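PDB 3ME7: SCO family protein from Aquifex aeolicus, which probably binds copper and takes part in electron transport as a redox-active, thioredoxin-like member of the SCO1/2 family. Local coordinates for residues A[24-29]-A[66-71]; A[28-33]-A[158-163]; A[33-38]-A[111-116]; A[131-134]-A[138-141]. All coordinates share one frame; numbering follows the deposited sequence. Where two conformers were deposited one is given.

Contact 1 (A[24-29]-A[66-71]); sequences KNLKGK and WVITFT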
# COMPACT_ATOMS: atom_id res chain seq x y z
N LYS A 24 10.63 -7.68 -2.79
CA LYS A 24 11.04 -8.15 -4.12
C LYS A 24 10.26 -9.39 -4.58
O LYS A 24 10.16 -9.67 -5.79
CB LYS A 24 12.55 -8.44 -4.14
CG LYS A 24 12.96 -9.67 -3.33
CD LYS A 24 14.43 -10.00 -3.54
CE LYS A 24 15.33 -8.93 -2.94
NZ LYS A 24 16.77 -9.19 -3.25
N ASN A 25 9.72 -10.15 -3.63
CA ASN A 25 8.98 -11.38 -3.97
C ASN A 25 7.67 -11.09 -4.69
O ASN A 25 7.06 -11.99 -5.28
CB ASN A 25 8.70 -12.22 -2.72
CG ASN A 25 9.97 -12.68 -2.01
OD1 ASN A 25 9.97 -12.87 -0.79
ND2 ASN A 25 11.06 -12.84 -2.75
N LEU A 26 7.24 -9.83 -4.63
CA LEU A 26 6.01 -9.39 -5.28
C LEU A 26 6.26 -8.77 -6.64
O LEU A 26 5.32 -8.33 -7.29
CB LEU A 26 5.26 -8.35 -4.42
CG LEU A 26 4.80 -8.74 -3.00
CD1 LEU A 26 4.13 -7.55 -2.33
CD2 LEU A 26 3.87 -9.92 -3.00
N LYS A 27 7.52 -8.71 -7.07
CA LYS A 27 7.81 -8.22 -8.42
C LYS A 27 7.03 -9.00 -9.47
O LYS A 27 6.73 -10.19 -9.28
CB LYS A 27 9.31 -8.27 -8.73
CG LYS A 27 10.09 -7.12 -8.12
CD LYS A 27 11.57 -7.22 -8.49
CE LYS A 27 12.39 -6.22 -7.72
NZ LYS A 27 13.84 -6.29 -8.06
N GLY A 28 6.72 -8.33 -10.57
CA GLY A 28 6.09 -9.00 -11.72
C GLY A 28 4.66 -8.56 -11.97
O GLY A 28 4.08 -8.88 -13.01
N LYS A 29 4.09 -7.82 -11.02
CA LYS A 29 2.77 -7.20 -11.16
C LYS A 29 2.85 -5.81 -10.52
O LYS A 29 3.64 -5.61 -9.58
CB LYS A 29 1.69 -7.98 -10.40
CG LYS A 29 1.62 -9.49 -10.62
CD LYS A 29 0.50 -10.08 -9.77
CE LYS A 29 0.54 -11.60 -9.77
NZ LYS A 29 0.12 -12.19 -11.07
N TRP A 66 -0.98 -6.55 -7.08
CA TRP A 66 -1.04 -6.85 -5.65
C TRP A 66 -1.63 -5.63 -4.95
O TRP A 66 -1.36 -4.50 -5.36
CB TRP A 66 0.38 -7.09 -5.08
CG TRP A 66 1.03 -8.34 -5.62
CD1 TRP A 66 2.09 -8.40 -6.50
CD2 TRP A 66 0.67 -9.70 -5.32
NE1 TRP A 66 2.40 -9.73 -6.76
CE2 TRP A 66 1.55 -10.53 -6.06
CE3 TRP A 66 -0.31 -10.29 -4.51
CZ2 TRP A 66 1.48 -11.93 -6.01
CZ3 TRP A 66 -0.38 -11.69 -4.45
CH2 TRP A 66 0.51 -12.49 -5.20
N VAL A 67 -2.41 -5.86 -3.91
CA VAL A 67 -2.80 -4.79 -3.00
C VAL A 67 -2.19 -5.11 -1.65
O VAL A 67 -2.36 -6.21 -1.12
CB VAL A 67 -4.33 -4.63 -2.86
CG1 VAL A 67 -4.64 -3.34 -2.11
CG2 VAL A 67 -4.98 -4.58 -4.25
N ILE A 68 -1.44 -4.15 -1.12
CA ILE A 68 -0.75 -4.31 0.16
C ILE A 68 -1.13 -3.20 1.11
O ILE A 68 -0.65 -2.05 0.98
CB ILE A 68 0.79 -4.37 0.01
CG1 ILE A 68 1.20 -5.45 -1.02
CG2 ILE A 68 1.47 -4.56 1.38
CD1 ILE A 68 0.85 -6.91 -0.70
N THR A 69 -2.01 -3.52 2.04
CA THR A 69 -2.27 -2.63 3.17
C THR A 69 -1.18 -2.88 4.19
O THR A 69 -0.93 -4.03 4.57
CB THR A 69 -3.65 -2.90 3.78
OG1 THR A 69 -4.67 -2.53 2.84
CG2 THR A 69 -3.87 -2.09 5.06
N PHE A 70 -0.48 -1.85 4.61
CA PHE A 70 0.55 -2.06 5.62
C PHE A 70 0.43 -1.10 6.77
O PHE A 70 0.02 0.05 6.59
CB PHE A 70 1.96 -2.04 5.03
CG PHE A 70 2.48 -0.68 4.75
CD1 PHE A 70 2.24 -0.09 3.53
CD2 PHE A 70 3.26 -0.01 5.69
CE1 PHE A 70 2.74 1.18 3.24
CE2 PHE A 70 3.76 1.25 5.42
CZ PHE A 70 3.50 1.85 4.19
N THR A 71 0.74 -1.59 7.96
CA THR A 71 0.72 -0.71 9.13
C THR A 71 2.05 0.01 9.38
O THR A 71 3.12 -0.57 9.32
CB THR A 71 0.24 -1.41 10.41
OG1 THR A 71 0.38 -0.47 11.50
CG2 THR A 71 1.09 -2.64 10.71
O HOH W 1 4.24 -11.26 -8.56
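The 3-10 turn ending at Leu26 and the loop after it pack beside the start of strand 66-71, where the backbones of Lys29 and Trp66 come nearest, their CA atoms 6.7 Å apart. The indole of Trp66 lies between two aliphatic groups. Leu26 CD2 sits over the centre of one face, 3.9 Å from the centroid of the five-membered ring and only 9° off its normal, a CH-pi contact. On the opposite face Lys29 CD makes a second one, displaced toward the rim, at 26° from the normal. Lys29 stays extended as far as CE and then bends at its last torsion (chi4 -71°), which turns NZ aside to a hydrogen bond with Lys63 O. At the edge of the indole, in its plane, a water accepts from Trp66 NE1 at 3.0 Å and donates to Lys27 O at 2.8 Å, tying the ring to the loop backbone. The other branch of Leu26 turns to Ile68, and its CD1 meets Ile68 CD1 tip to tip at 3.7 Å. Replacing Trp66 by a leucine would probably open a gap between Leu26 and the Lys29 methylenes and leave the bridging water without the indole N-H. Strand 31-36 and Pro30 just before it flank the contact: the backbone of Trp66 is hydrogen-bonded to Pro30 and Ile32, Leu26 packs on Ile31, and Ile68 reaches Leu33 and, on strand 95-100, Val98.

Contact 2 (A[28-33]-A[158-163]); sequences GKPIIL and RLARGE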
# COMPACT_ATOMS: atom_id res chain seq x y z
N GLY A 28 6.72 -8.33 -10.57
CA GLY A 28 6.09 -9.00 -11.72
C GLY A 28 4.66 -8.56 -11.97
O GLY A 28 4.08 -8.88 -13.01
N LYS A 29 4.09 -7.82 -11.02
CA LYS A 29 2.77 -7.20 -11.16
C LYS A 29 2.85 -5.81 -10.52
O LYS A 29 3.64 -5.61 -9.58
CB LYS A 29 1.69 -7.98 -10.40
CG LYS A 29 1.62 -9.49 -10.62
CD LYS A 29 0.50 -10.08 -9.77
CE LYS A 29 0.54 -11.60 -9.77
NZ LYS A 29 0.12 -12.19 -11.07
N PRO A 30 2.01 -4.85 -10.98
CA PRO A 30 1.89 -3.59 -10.24
C PRO A 30 1.47 -3.83 -8.78
O PRO A 30 0.78 -4.83 -8.47
CB PRO A 30 0.79 -2.84 -10.97
CG PRO A 30 0.82 -3.39 -12.36
CD PRO A 30 1.12 -4.85 -12.17
N ILE A 31 1.93 -2.96 -7.91
CA ILE A 31 1.65 -3.06 -6.48
C ILE A 31 0.98 -1.79 -6.00
O ILE A 31 1.47 -0.69 -6.22
CB ILE A 31 2.94 -3.32 -5.69
CG1 ILE A 31 3.54 -4.67 -6.09
CG2 ILE A 31 2.65 -3.29 -4.19
CD1 ILE A 31 5.03 -4.78 -5.89
N ILE A 32 -0.17 -1.96 -5.34
CA ILE A 32 -0.86 -0.82 -4.72
C ILE A 32 -0.62 -0.88 -3.21
O ILE A 32 -1.02 -1.83 -2.55
CB ILE A 32 -2.37 -0.85 -5.04
CG1 ILE A 32 -2.59 -0.73 -6.56
CG2 ILE A 32 -3.11 0.25 -4.30
CD1 ILE A 32 -4.07 -0.91 -6.99
N LEU A 33 0.03 0.16 -2.69
CA LEU A 33 0.46 0.22 -1.28
C LEU A 33 -0.41 1.20 -0.52
O LEU A 33 -0.57 2.34 -0.94
CB LEU A 33 1.91 0.72 -1.16
CG LEU A 33 3.10 -0.10 -1.64
CD1 LEU A 33 4.39 0.68 -1.37
CD2 LEU A 33 3.13 -1.44 -0.93
N ARG A 158 -1.99 2.08 -15.41
CA ARG A 158 -1.37 2.21 -16.74
C ARG A 158 0.08 2.69 -16.64
O ARG A 158 0.98 2.11 -17.27
CB ARG A 158 -2.22 3.11 -17.64
CG ARG A 158 -3.52 2.41 -18.06
CD ARG A 158 -4.34 3.29 -18.98
NE ARG A 158 -3.99 3.13 -20.40
CZ ARG A 158 -4.10 4.10 -21.30
NH1 ARG A 158 -4.49 5.32 -20.94
NH2 ARG A 158 -3.79 3.87 -22.56
N LEU A 159 0.33 3.71 -15.82
CA LEU A 159 1.72 4.15 -15.59
C LEU A 159 2.59 3.05 -15.02
O LEU A 159 3.75 2.90 -15.42
CB LEU A 159 1.76 5.36 -14.66
CG LEU A 159 1.27 6.68 -15.23
CD1 LEU A 159 1.26 7.72 -14.14
CD2 LEU A 159 2.15 7.12 -16.39
N ALA A 160 2.04 2.29 -14.08
CA ALA A 160 2.76 1.18 -13.47
C ALA A 160 3.17 0.15 -14.50
O ALA A 160 4.24 -0.44 -14.39
CB ALA A 160 1.92 0.54 -12.36
N ARG A 161 2.33 -0.04 -15.53
CA ARG A 161 2.58 -1.03 -16.57
C ARG A 161 3.37 -0.46 -17.74
O ARG A 161 3.61 -1.15 -18.74
CB ARG A 161 1.25 -1.62 -17.08
CG ARG A 161 0.47 -2.39 -16.03
CD ARG A 161 -0.87 -2.90 -16.56
NE ARG A 161 -1.57 -3.65 -15.52
CZ ARG A 161 -2.73 -3.29 -14.98
NH1 ARG A 161 -3.36 -2.19 -15.40
NH2 ARG A 161 -3.28 -4.04 -14.03
N GLY A 162 3.79 0.80 -17.63
CA GLY A 162 4.50 1.50 -18.71
C GLY A 162 3.61 1.76 -19.93
O GLY A 162 4.07 1.69 -21.08
N GLU A 163 2.34 2.06 -19.66
CA GLU A 163 1.34 2.30 -20.71
C GLU A 163 0.83 3.73 -20.59
O GLU A 163 1.21 4.46 -19.68
CB GLU A 163 0.19 1.30 -20.61
CG GLU A 163 0.61 -0.16 -20.82
CD GLU A 163 -0.40 -1.18 -20.31
OE1 GLU A 163 -1.51 -0.80 -19.87
OE2 GLU A 163 -0.06 -2.39 -20.35
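Pro30 meets the end of helix 150-160 with two corners of its ring, CB against Ala160 and CG against Arg161. The helix closes here in a Schellman motif and packs on one face of the sheet of this thioredoxin-like domain, near strands 31-36 and 129-133. Gly162 takes the positive phi of the motif (68°), with Glu163 N bonded to Arg158 O at 2.8 Å and Gly162 N to Leu159 O at 3.0 Å. Across the contact the interactions are apolar and small in area. Ala160 turns its methyl toward the proline, and CB meets Pro30 CB at 3.8 Å; the small side chain lets the helix end come close, the CA atoms of the two residues being 5.8 Å apart. Arg161 starts off to one side, but its chain, extended from CG to NE with CG anti to the carbonyl carbon (chi1 -64°), runs past the proline ring at about a right angle to it. CG and NE of the arginine touch the ring at Pro30 CG, and the guanidinium, to which NE belongs, is approached obliquely by that carbon. Its NH2 is hydrogen-bonded to Asp64 O, in the loop that leads into strand 66-71, so the same side chain ties the helix end to a second loop. Phe65 of that loop also packs against Arg161, and Ala160 rests in addition on Val132 of strand 129-133. Within the contact itself, Arg161 makes its nearest approach through CG, 3.8 Å from Pro30 CG, with NE next at 4.0 Å.

Contact 3 (A[33-38]-A[111-116]); sequences LSPIYT and DAIDFR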
# COMPACT_ATOMS: atom_id res chain seq x y z
N LEU A 33 0.03 0.16 -2.69
CA LEU A 33 0.46 0.22 -1.28
C LEU A 33 -0.41 1.20 -0.52
O LEU A 33 -0.57 2.34 -0.94
CB LEU A 33 1.91 0.72 -1.16
CG LEU A 33 3.10 -0.10 -1.64
CD1 LEU A 33 4.39 0.68 -1.37
CD2 LEU A 33 3.13 -1.44 -0.93
N SER A 34 -0.92 0.77 0.63
CA SER A 34 -1.81 1.62 1.46
C SER A 34 -1.32 1.68 2.92
O SER A 34 -1.60 0.75 3.69
CB SER A 34 -3.25 1.10 1.39
OG SER A 34 -4.14 1.79 2.27
N PRO A 35 -0.58 2.74 3.31
CA PRO A 35 -0.18 2.87 4.71
C PRO A 35 -1.35 3.25 5.60
O PRO A 35 -2.06 4.22 5.30
CB PRO A 35 0.85 4.00 4.72
CG PRO A 35 0.76 4.68 3.38
CD PRO A 35 0.00 3.77 2.42
N ILE A 36 -1.53 2.50 6.68
CA ILE A 36 -2.56 2.76 7.68
C ILE A 36 -1.95 2.44 9.06
O ILE A 36 -0.79 2.07 9.15
CB ILE A 36 -3.86 1.93 7.43
CG1 ILE A 36 -3.57 0.42 7.29
CG2 ILE A 36 -4.59 2.44 6.16
CD1 ILE A 36 -3.37 -0.33 8.56
N TYR A 37 -2.74 2.58 10.13
CA TYR A 37 -2.40 1.86 11.37
C TYR A 37 -3.66 1.22 11.93
O TYR A 37 -4.76 1.67 11.63
CB TYR A 37 -1.66 2.71 12.41
CG TYR A 37 -2.36 3.96 12.90
CD1 TYR A 37 -2.48 5.09 12.09
CD2 TYR A 37 -2.84 4.03 14.20
CE1 TYR A 37 -3.07 6.23 12.56
CE2 TYR A 37 -3.45 5.18 14.68
CZ TYR A 37 -3.56 6.27 13.85
OH TYR A 37 -4.17 7.42 14.31
N THR A 38 -3.50 0.16 12.71
CA THR A 38 -4.65 -0.74 12.97
C THR A 38 -5.65 -0.17 13.96
O THR A 38 -6.82 -0.53 13.94
CB THR A 38 -4.25 -2.20 13.33
OG1 THR A 38 -3.66 -2.26 14.63
CG2 THR A 38 -3.31 -2.80 12.28
N ASP A 111 10.51 5.93 4.22
CA ASP A 111 11.48 6.83 3.61
C ASP A 111 11.34 6.83 2.08
O ASP A 111 11.36 7.90 1.46
CB ASP A 111 12.90 6.47 4.02
CG ASP A 111 13.91 7.46 3.50
OD1 ASP A 111 13.85 8.63 3.91
OD2 ASP A 111 14.74 7.07 2.67
N ALA A 112 11.17 5.65 1.50
CA ALA A 112 11.09 5.56 0.04
C ALA A 112 9.88 6.33 -0.49
O ALA A 112 9.97 6.97 -1.55
CB ALA A 112 11.04 4.11 -0.40
N ILE A 113 8.77 6.28 0.24
CA ILE A 113 7.52 6.90 -0.23
C ILE A 113 7.27 8.28 0.35
O ILE A 113 6.15 8.80 0.28
CB ILE A 113 6.28 5.95 -0.03
CG1 ILE A 113 6.04 5.63 1.45
CG2 ILE A 113 6.42 4.67 -0.87
CD1 ILE A 113 4.64 5.03 1.74
N ASP A 114 8.30 8.86 0.98
CA ASP A 114 8.25 10.22 1.55
C ASP A 114 7.10 10.40 2.53
O ASP A 114 6.43 11.44 2.55
CB ASP A 114 8.15 11.29 0.46
CG ASP A 114 9.37 11.33 -0.45
OD1 ASP A 114 10.47 10.96 -0.00
OD2 ASP A 114 9.20 11.72 -1.62
N PHE A 115 6.90 9.38 3.34
CA PHE A 115 5.79 9.35 4.28
C PHE A 115 6.33 9.63 5.68
O PHE A 115 7.28 8.98 6.12
CB PHE A 115 5.14 7.97 4.21
CG PHE A 115 3.89 7.82 5.03
CD1 PHE A 115 3.95 7.59 6.40
CD2 PHE A 115 2.64 7.91 4.42
CE1 PHE A 115 2.77 7.43 7.16
CE2 PHE A 115 1.46 7.78 5.17
CZ PHE A 115 1.52 7.51 6.51
N ARG A 116 5.75 10.60 6.39
CA ARG A 116 6.13 10.83 7.78
C ARG A 116 4.90 11.05 8.64
O ARG A 116 3.90 11.66 8.21
CB ARG A 116 7.17 11.95 7.95
CG ARG A 116 6.68 13.37 7.76
CD ARG A 116 7.83 14.39 7.86
NE ARG A 116 8.72 14.29 6.70
CZ ARG A 116 8.45 14.77 5.48
NH1 ARG A 116 9.33 14.61 4.49
NH2 ARG A 116 7.30 15.38 5.24
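The ring of Phe115 carries Pro35 on one face: Pro35 CB lies 4.2 Å from the ring centroid, 27° off the normal, in a CH-pi contact. Pro35 CG leans toward the rim, its closest approach being 3.6 Å to Phe115 CE2. The two side chains are set at a slant, with the pyrrolidine over the part of the face that carries CD2, CE2 and CZ. With CG anti to the backbone N (chi1 -174°), Phe115 extends inward to strand 31-36. Its ring also meets that of Phe72, the planes inclined at about 55°, and packs on Pro127. Between these segments the contact is wholly apolar, and all three residues that make it are buried. In the thioredoxin-like fold of the SCO family, strand 31-36 is an interior strand of the sheet, between 66-71 and 129-133, and helix 103-112 ends beside it in a Schellman motif: Asp114, at positive phi, is the C-prime residue, with Asp114 N bonded to Asp111 O at 3.2 Å and Phe115 N to Leu110 O. This turn brings Ile113 and Phe115 to the same proline. Ile113 approaches with CD1, 4.2 Å from Pro35 CG. The predicted copper site lies close by. The Phe115 side chain is about 4 Å from that of His126, a predicted ligand, and the Pro35 side chain about 8 Å from that of Cys44, which is joined to Cys40 in a disulfide.

Contact 4 (A[131-134]-A[138-141]); sequences VVLS and QIKD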
# COMPACT_ATOMS: atom_id res chain seq x y z
N VAL A 131 0.05 4.43 -2.83
CA VAL A 131 1.22 4.52 -3.70
C VAL A 131 1.12 3.38 -4.70
O VAL A 131 0.78 2.25 -4.34
CB VAL A 131 2.55 4.41 -2.92
CG1 VAL A 131 3.75 4.71 -3.85
CG2 VAL A 131 2.59 5.36 -1.73
N VAL A 132 1.42 3.68 -5.97
CA VAL A 132 1.35 2.65 -7.00
C VAL A 132 2.74 2.40 -7.57
O VAL A 132 3.39 3.32 -8.06
CB VAL A 132 0.34 3.01 -8.12
CG1 VAL A 132 0.22 1.80 -9.06
CG2 VAL A 132 -1.02 3.32 -7.52
N LEU A 133 3.20 1.15 -7.46
CA LEU A 133 4.51 0.74 -7.95
C LEU A 133 4.44 -0.09 -9.23
O LEU A 133 3.47 -0.83 -9.47
CB LEU A 133 5.23 -0.11 -6.91
CG LEU A 133 5.17 0.32 -5.44
CD1 LEU A 133 5.92 -0.71 -4.59
CD2 LEU A 133 5.78 1.67 -5.29
N SER A 134 5.49 0.03 -10.03
CA SER A 134 5.66 -0.80 -11.20
C SER A 134 5.98 -2.22 -10.76
O SER A 134 6.30 -2.45 -9.57
CB SER A 134 6.81 -0.26 -12.04
OG SER A 134 8.06 -0.61 -11.45
N GLN A 138 9.28 0.33 -8.79
CA GLN A 138 9.47 1.75 -9.00
C GLN A 138 8.19 2.50 -8.69
O GLN A 138 7.11 2.10 -9.11
CB GLN A 138 9.88 2.02 -10.45
CG GLN A 138 10.33 3.44 -10.69
CD GLN A 138 10.91 3.64 -12.08
OE1 GLN A 138 10.59 2.90 -13.01
NE2 GLN A 138 11.75 4.64 -12.22
N ILE A 139 8.32 3.60 -7.95
CA ILE A 139 7.14 4.41 -7.61
C ILE A 139 6.66 5.13 -8.87
O ILE A 139 7.40 5.94 -9.45
CB ILE A 139 7.46 5.43 -6.50
CG1 ILE A 139 7.83 4.68 -5.20
CG2 ILE A 139 6.27 6.38 -6.29
CD1 ILE A 139 8.60 5.55 -4.19
N LYS A 140 5.43 4.83 -9.30
CA LYS A 140 4.92 5.37 -10.55
C LYS A 140 3.79 6.39 -10.36
O LYS A 140 3.55 7.20 -11.24
CB LYS A 140 4.49 4.24 -11.49
CG LYS A 140 5.68 3.46 -12.10
CD LYS A 140 6.53 4.35 -13.06
CE LYS A 140 7.69 3.60 -13.64
NZ LYS A 140 8.70 4.50 -14.33
N ASP A 141 3.11 6.35 -9.22
CA ASP A 141 2.06 7.33 -8.96
C ASP A 141 1.73 7.39 -7.48
O ASP A 141 1.89 6.40 -6.77
CB ASP A 141 0.79 6.98 -9.75
CG ASP A 141 -0.01 8.20 -10.18
OD1 ASP A 141 0.32 9.34 -9.75
OD2 ASP A 141 -0.97 8.03 -10.97
O HOH W 2 9.84 0.24 -13.27
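Val132 faces both Lys140 and Asp141 across the beta hairpin of strands 129-133 and 139-144, a classic beta bulge. Val132 O takes two N-H groups: Lys140 N at 2.8 Å, almost in line with the carbonyl, and Asp141 N at 3.3 Å, in the carbonyl plane on a lone pair. Val132 N donates to Asp141 O at 2.9 Å. Past the bulge Leu133 and Ile139 form a non-hydrogen-bonded pair, with Leu133 CD2 against Ile139 CG1 at 3.6 Å, and Val131 CG1 touches Ile139 CG2 on the same face. Toward the turn Ser134 N donates to Gln138 O at 2.8 Å. The first torsion of Ser134 (chi1 77°) folds OG back over its own backbone toward the turn, where it accepts from Gln138 N and is also hydrogen-bonded to Glu136 N. With an alanine in place of Ser134, the amides of Gln138 and Glu136 would probably lose their common partner and the turn would be held less firmly. Farther out, Gln138 NE2 bonds to Gly4 O and Val132 packs on helix 150-160. A water joins the side chains of Ser134 and Gln138, 2.7 Å from Ser134 OG and donating to Gln138 OE1 at 2.8 Å.

In the fold
All four contacts attach to one mixed sheet, in which the adjacent strands 66-71, 31-36 and 129-133, probably joined by backbone hydrogen bonds, link contact 1 through contacts 2 and 3 to contact 4. Contacts 2 and 3 share strand 31-36, one at its start and the other farther along, their centres 18 Å apart. Both are buried, apolar and built on a proline that meets a helix end. Contact 3 alone comes near the predicted copper site. Contact 1 is only partly buried and mixes CH-pi packing with a bridging water. Contact 4, its centre about 6 Å from that of contact 2, is buried too but differs most in chemistry: backbone hydrogen bonds carry it, and its Leu133 O touches the Ala160 methyl of contact 2.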